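Local coordinates for aminoglycoside phosphotransferase (Alicyclobacillus acidocaldarius subsp. acidocaldarius, PDB 4PDY), which probably transfers a phosphate group to a small-molecule substrate, using a protein-kinase-like fold, at residues 124-135 and 250-259. Sequence-based numbering, arbitrary orientation. Where two conformers were deposited one is given.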
loop_
_atom_site.group_PDB
_atom_site.type_symbol
_atom_site.label_atom_id
_atom_site.label_comp_id
_atom_site.label_asym_id
_atom_site.label_seq_id
_atom_site.Cartn_x
_atom_site.Cartn_y
_atom_site.Cartn_z
ATOM N N VAL A 124 4.993 12.153 -4.027
ATOM C CA VAL A 124 5.188 10.837 -4.647
ATOM C C VAL A 124 6.674 10.489 -4.758
ATOM O O VAL A 124 7.100 9.374 -4.436
ATOM C CB VAL A 124 4.513 10.791 -6.023
ATOM C CG1 VAL A 124 4.830 9.470 -6.714
ATOM C CG2 VAL A 124 3.018 10.926 -5.902
ATOM N N ALA A 125 7.467 11.485 -5.136
ATOM C CA ALA A 125 8.907 11.307 -5.274
ATOM C C ALA A 125 9.502 10.801 -3.962
ATOM O O ALA A 125 10.301 9.878 -3.914
ATOM C CB ALA A 125 9.567 12.639 -5.648
ATOM N N GLN A 126 9.164 11.501 -2.875
ATOM C CA GLN A 126 9.739 11.166 -1.581
ATOM C C GLN A 126 9.220 9.841 -1.009
ATOM O O GLN A 126 9.968 9.147 -0.330
ATOM C CB GLN A 126 9.604 12.335 -0.577
ATOM C CG GLN A 126 10.493 13.518 -0.966
ATOM C CD GLN A 126 11.956 13.116 -1.101
ATOM O OE1 GLN A 126 12.511 12.444 -0.237
ATOM N NE2 GLN A 126 12.564 13.475 -2.229
ATOM N N THR A 127 7.946 9.546 -1.256
ATOM C CA THR A 127 7.403 8.228 -0.887
ATOM C C THR A 127 8.141 7.093 -1.626
ATOM O O THR A 127 8.559 6.150 -1.004
ATOM C CB THR A 127 5.884 8.174 -1.132
ATOM O OG1 THR A 127 5.241 9.254 -0.435
ATOM C CG2 THR A 127 5.289 6.863 -0.661
ATOM N N ALA A 128 8.317 7.267 -2.927
ATOM C CA ALA A 128 9.042 6.300 -3.737
ATOM C C ALA A 128 10.475 6.138 -3.232
ATOM O O ALA A 128 10.983 5.039 -3.098
ATOM C CB ALA A 128 9.027 6.738 -5.184
ATOM N N TYR A 129 11.155 7.245 -2.964
ATOM C CA TYR A 129 12.521 7.200 -2.485
ATOM C C TYR A 129 12.608 6.370 -1.217
ATOM O O TYR A 129 13.477 5.503 -1.047
ATOM C CB TYR A 129 13.032 8.640 -2.280
ATOM C CG TYR A 129 14.508 8.799 -2.030
ATOM C CD1 TYR A 129 15.446 8.249 -2.895
ATOM C CD2 TYR A 129 14.964 9.588 -0.976
ATOM C CE1 TYR A 129 16.805 8.431 -2.672
ATOM C CE2 TYR A 129 16.307 9.770 -0.756
ATOM C CZ TYR A 129 17.227 9.192 -1.600
ATOM O OH TYR A 129 18.567 9.368 -1.384
ATOM N N THR A 130 11.726 6.687 -0.276
ATOM C CA THR A 130 11.709 5.993 0.994
ATOM C C THR A 130 11.423 4.484 0.821
ATOM O O THR A 130 12.091 3.652 1.454
ATOM C CB THR A 130 10.686 6.669 1.931
ATOM O OG1 THR A 130 11.226 7.934 2.338
ATOM C CG2 THR A 130 10.353 5.808 3.117
ATOM N N LEU A 131 10.407 4.162 0.025
ATOM C CA LEU A 131 10.097 2.751 -0.222
ATOM C C LEU A 131 11.295 2.007 -0.841
ATOM O O LEU A 131 11.599 0.876 -0.455
ATOM C CB LEU A 131 8.875 2.640 -1.126
ATOM C CG LEU A 131 7.535 3.027 -0.475
ATOM C CD1 LEU A 131 6.494 3.209 -1.575
ATOM C CD2 LEU A 131 7.084 2.011 0.568
ATOM N N ALA A 132 11.956 2.650 -1.789
ATOM C CA ALA A 132 13.133 2.067 -2.418
ATOM C C ALA A 132 14.258 1.864 -1.418
ATOM O O ALA A 132 14.961 0.860 -1.424
ATOM C CB ALA A 132 13.574 2.939 -3.561
ATOM N N GLN A 133 14.451 2.851 -0.543
ATOM C CA GLN A 133 15.473 2.737 0.494
ATOM C C GLN A 133 15.177 1.583 1.441
ATOM O O GLN A 133 16.085 0.871 1.861
ATOM C CB GLN A 133 15.609 4.049 1.283
ATOM C CG GLN A 133 16.229 5.178 0.495
ATOM C CD GLN A 133 16.339 6.451 1.293
ATOM O OE1 GLN A 133 15.440 6.764 2.100
ATOM N NE2 GLN A 133 17.458 7.160 1.141
ATOM N N PHE A 134 13.913 1.426 1.817
ATOM C CA PHE A 134 13.534 0.316 2.688
ATOM C C PHE A 134 13.836 -1.038 2.034
ATOM O O PHE A 134 14.379 -1.929 2.666
ATOM C CB PHE A 134 12.050 0.427 3.054
ATOM C CG PHE A 134 11.536 -0.713 3.907
ATOM C CD1 PHE A 134 12.072 -0.966 5.154
ATOM C CD2 PHE A 134 10.516 -1.527 3.458
ATOM C CE1 PHE A 134 11.604 -2.003 5.934
ATOM C CE2 PHE A 134 10.032 -2.553 4.226
ATOM C CZ PHE A 134 10.595 -2.811 5.462
ATOM N N HIS A 135 13.498 -1.139 0.762
ATOM C CA HIS A 135 13.702 -2.391 0.036
ATOM C C HIS A 135 15.182 -2.709 -0.054
ATOM O O HIS A 135 15.594 -3.848 0.195
ATOM C CB HIS A 135 13.066 -2.298 -1.339
ATOM C CG HIS A 135 12.918 -3.628 -2.008
ATOM N ND1 HIS A 135 11.825 -4.436 -1.812
ATOM C CD2 HIS A 135 13.736 -4.292 -2.855
ATOM C CE1 HIS A 135 11.971 -5.546 -2.515
ATOM N NE2 HIS A 135 13.125 -5.482 -3.150
ATOM N N ALA A 250 9.204 -9.252 -0.555
ATOM C CA ALA A 250 8.348 -9.216 -1.741
ATOM C C ALA A 250 9.019 -8.424 -2.829
ATOM O O ALA A 250 9.818 -7.534 -2.531
ATOM C CB ALA A 250 6.995 -8.627 -1.415
ATOM N N PRO A 251 8.701 -8.718 -4.108
ATOM C CA PRO A 251 9.350 -7.986 -5.178
ATOM C C PRO A 251 9.054 -6.497 -5.091
ATOM O O PRO A 251 7.922 -6.108 -4.839
ATOM C CB PRO A 251 8.743 -8.600 -6.438
ATOM C CG PRO A 251 8.382 -9.993 -6.039
ATOM C CD PRO A 251 7.882 -9.830 -4.623
ATOM N N ARG A 252 10.077 -5.699 -5.368
ATOM C CA ARG A 252 9.979 -4.254 -5.320
ATOM C C ARG A 252 8.848 -3.700 -6.178
ATOM O O ARG A 252 8.220 -2.690 -5.830
ATOM C CB ARG A 252 11.321 -3.635 -5.693
ATOM C CG ARG A 252 11.407 -2.158 -5.408
ATOM C CD ARG A 252 12.805 -1.609 -5.535
ATOM N NE ARG A 252 13.206 -1.479 -6.942
ATOM C CZ ARG A 252 14.083 -0.591 -7.401
ATOM N NH1 ARG A 252 14.676 0.272 -6.569
ATOM N NH2 ARG A 252 14.353 -0.528 -8.700
ATOM N N ALA A 253 8.557 -4.345 -7.296
ATOM C CA ALA A 253 7.485 -3.935 -8.171
ATOM C C ALA A 253 6.130 -3.801 -7.468
ATOM O O ALA A 253 5.264 -3.037 -7.924
ATOM C CB ALA A 253 7.368 -4.925 -9.339
ATOM N N LEU A 254 5.906 -4.574 -6.407
ATOM C CA LEU A 254 4.628 -4.465 -5.699
ATOM C C LEU A 254 4.436 -3.090 -5.055
ATOM O O LEU A 254 3.418 -2.461 -5.287
ATOM C CB LEU A 254 4.476 -5.550 -4.659
ATOM C CG LEU A 254 4.287 -6.980 -5.186
ATOM C CD1 LEU A 254 4.110 -7.947 -4.031
ATOM C CD2 LEU A 254 3.107 -7.074 -6.141
ATOM N N ASP A 255 5.425 -2.620 -4.307
ATOM C CA ASP A 255 5.321 -1.295 -3.718
ATOM C C ASP A 255 5.281 -0.239 -4.824
ATOM O O ASP A 255 4.523 0.730 -4.737
ATOM C CB ASP A 255 6.495 -1.028 -2.767
ATOM C CG ASP A 255 6.240 -1.464 -1.297
ATOM O OD1 ASP A 255 5.108 -1.855 -0.903
ATOM O OD2 ASP A 255 7.248 -1.438 -0.539
HETATM N N MSE A 256 6.093 -0.412 -5.865
HETATM C CA MSE A 256 6.130 0.574 -6.933
HETATM C C MSE A 256 4.798 0.696 -7.638
HETATM O O MSE A 256 4.298 1.804 -7.853
HETATM C CB MSE A 256 7.278 0.238 -7.881
HETATM C CG MSE A 256 7.621 1.434 -8.752
HETATM SE SE MSE A 256 9.013 0.956 -10.033
HETATM C CE MSE A 256 10.444 0.099 -8.991
ATOM N N ALA A 257 4.202 -0.444 -7.996
ATOM C CA ALA A 257 2.920 -0.451 -8.686
ATOM C C ALA A 257 1.794 0.070 -7.796
ATOM O O ALA A 257 0.883 0.708 -8.288
ATOM C CB ALA A 257 2.592 -1.855 -9.214
ATOM N N HIS A 258 1.805 -0.298 -6.525
ATOM C CA HIS A 258 0.746 0.188 -5.618
ATOM C C HIS A 258 0.792 1.712 -5.412
ATOM O O HIS A 258 -0.247 2.358 -5.514
ATOM C CB HIS A 258 0.772 -0.577 -4.286
ATOM C CG HIS A 258 0.538 -2.056 -4.439
ATOM N ND1 HIS A 258 1.041 -2.977 -3.553
ATOM C CD2 HIS A 258 -0.093 -2.766 -5.403
ATOM C CE1 HIS A 258 0.693 -4.196 -3.935
ATOM N NE2 HIS A 258 -0.015 -4.091 -5.046
ATOM N N LEU A 259 1.982 2.256 -5.240
ATOM C CA LEU A 259 2.141 3.704 -5.198
ATOM C C LEU A 259 1.672 4.338 -6.497
ATOM O O LEU A 259 0.930 5.328 -6.499
ATOM C CB LEU A 259 3.589 4.072 -4.926
ATOM C CG LEU A 259 3.872 5.583 -4.911
ATOM C CD1 LEU A 259 3.057 6.341 -3.857
ATOM C CD2 LEU A 259 5.340 5.814 -4.685
HETATM O O HOH W 1 9.814 -1.135 -1.667
HETATM O O HOH W 2 15.305 -0.312 -3.898
#
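His135 lies against the N-terminal end of helix 252-266 with one face of its imidazole against Arg252: CB of Arg252 stands 3.7 Å from the ring centroid, close to the ring normal, a CH-pi contact. With its CG anti to the backbone N (chi1 -165°), His135 extends its ring to the neighbouring helix, where CE1 meets the carbonyl O of Ala250 edge-on at 2.9 Å, a C-H between two nitrogens, probably polarised enough to suit an oxygen. With an alanine here the Arg252 CB would probably lose the face it rests on, and the Ala250 carbonyl its C-H neighbour.

The aliphatic part of Arg252 follows the ring, then bends at chi3 (75°), bringing NH1 past Ala132 CB to a water, 2.8 Å away, that donates in turn to Ala132 O. Its other terminal nitrogen, NH2, forms a salt bridge with Glu291, so the buried charge is answered outside the pair. One turn on, Asp255 OD2 accepts from a second water at 2.8 Å, which also donates to Leu131 O; the backbone N atoms of His223 and Leu224 hold the two carboxylate oxygens. CD2 of Leu131 lies 3.6 Å from OD2 of Asp255, a methyl set beside the carboxylate oxygen that takes the water.

At the far end Leu259 is a knob in the hole formed by Val124, Thr127, Ala128 and Leu131. Its CD2 lies 3.8 Å from Ala128 CB, a methyl small enough to admit the branched leucine, while CD1 meets Thr127 CG2; the threonine hydroxyl turns back to His123 O.

Segments 124-135 and 252-259, nearly antiparallel (168°), thus meet inside the helical C-terminal lobe through apolar interlocking at one end and, towards the other, an aliphatic CB laid over imidazole and water bridges that, with outside partners, satisfy Arg252 and Asp255.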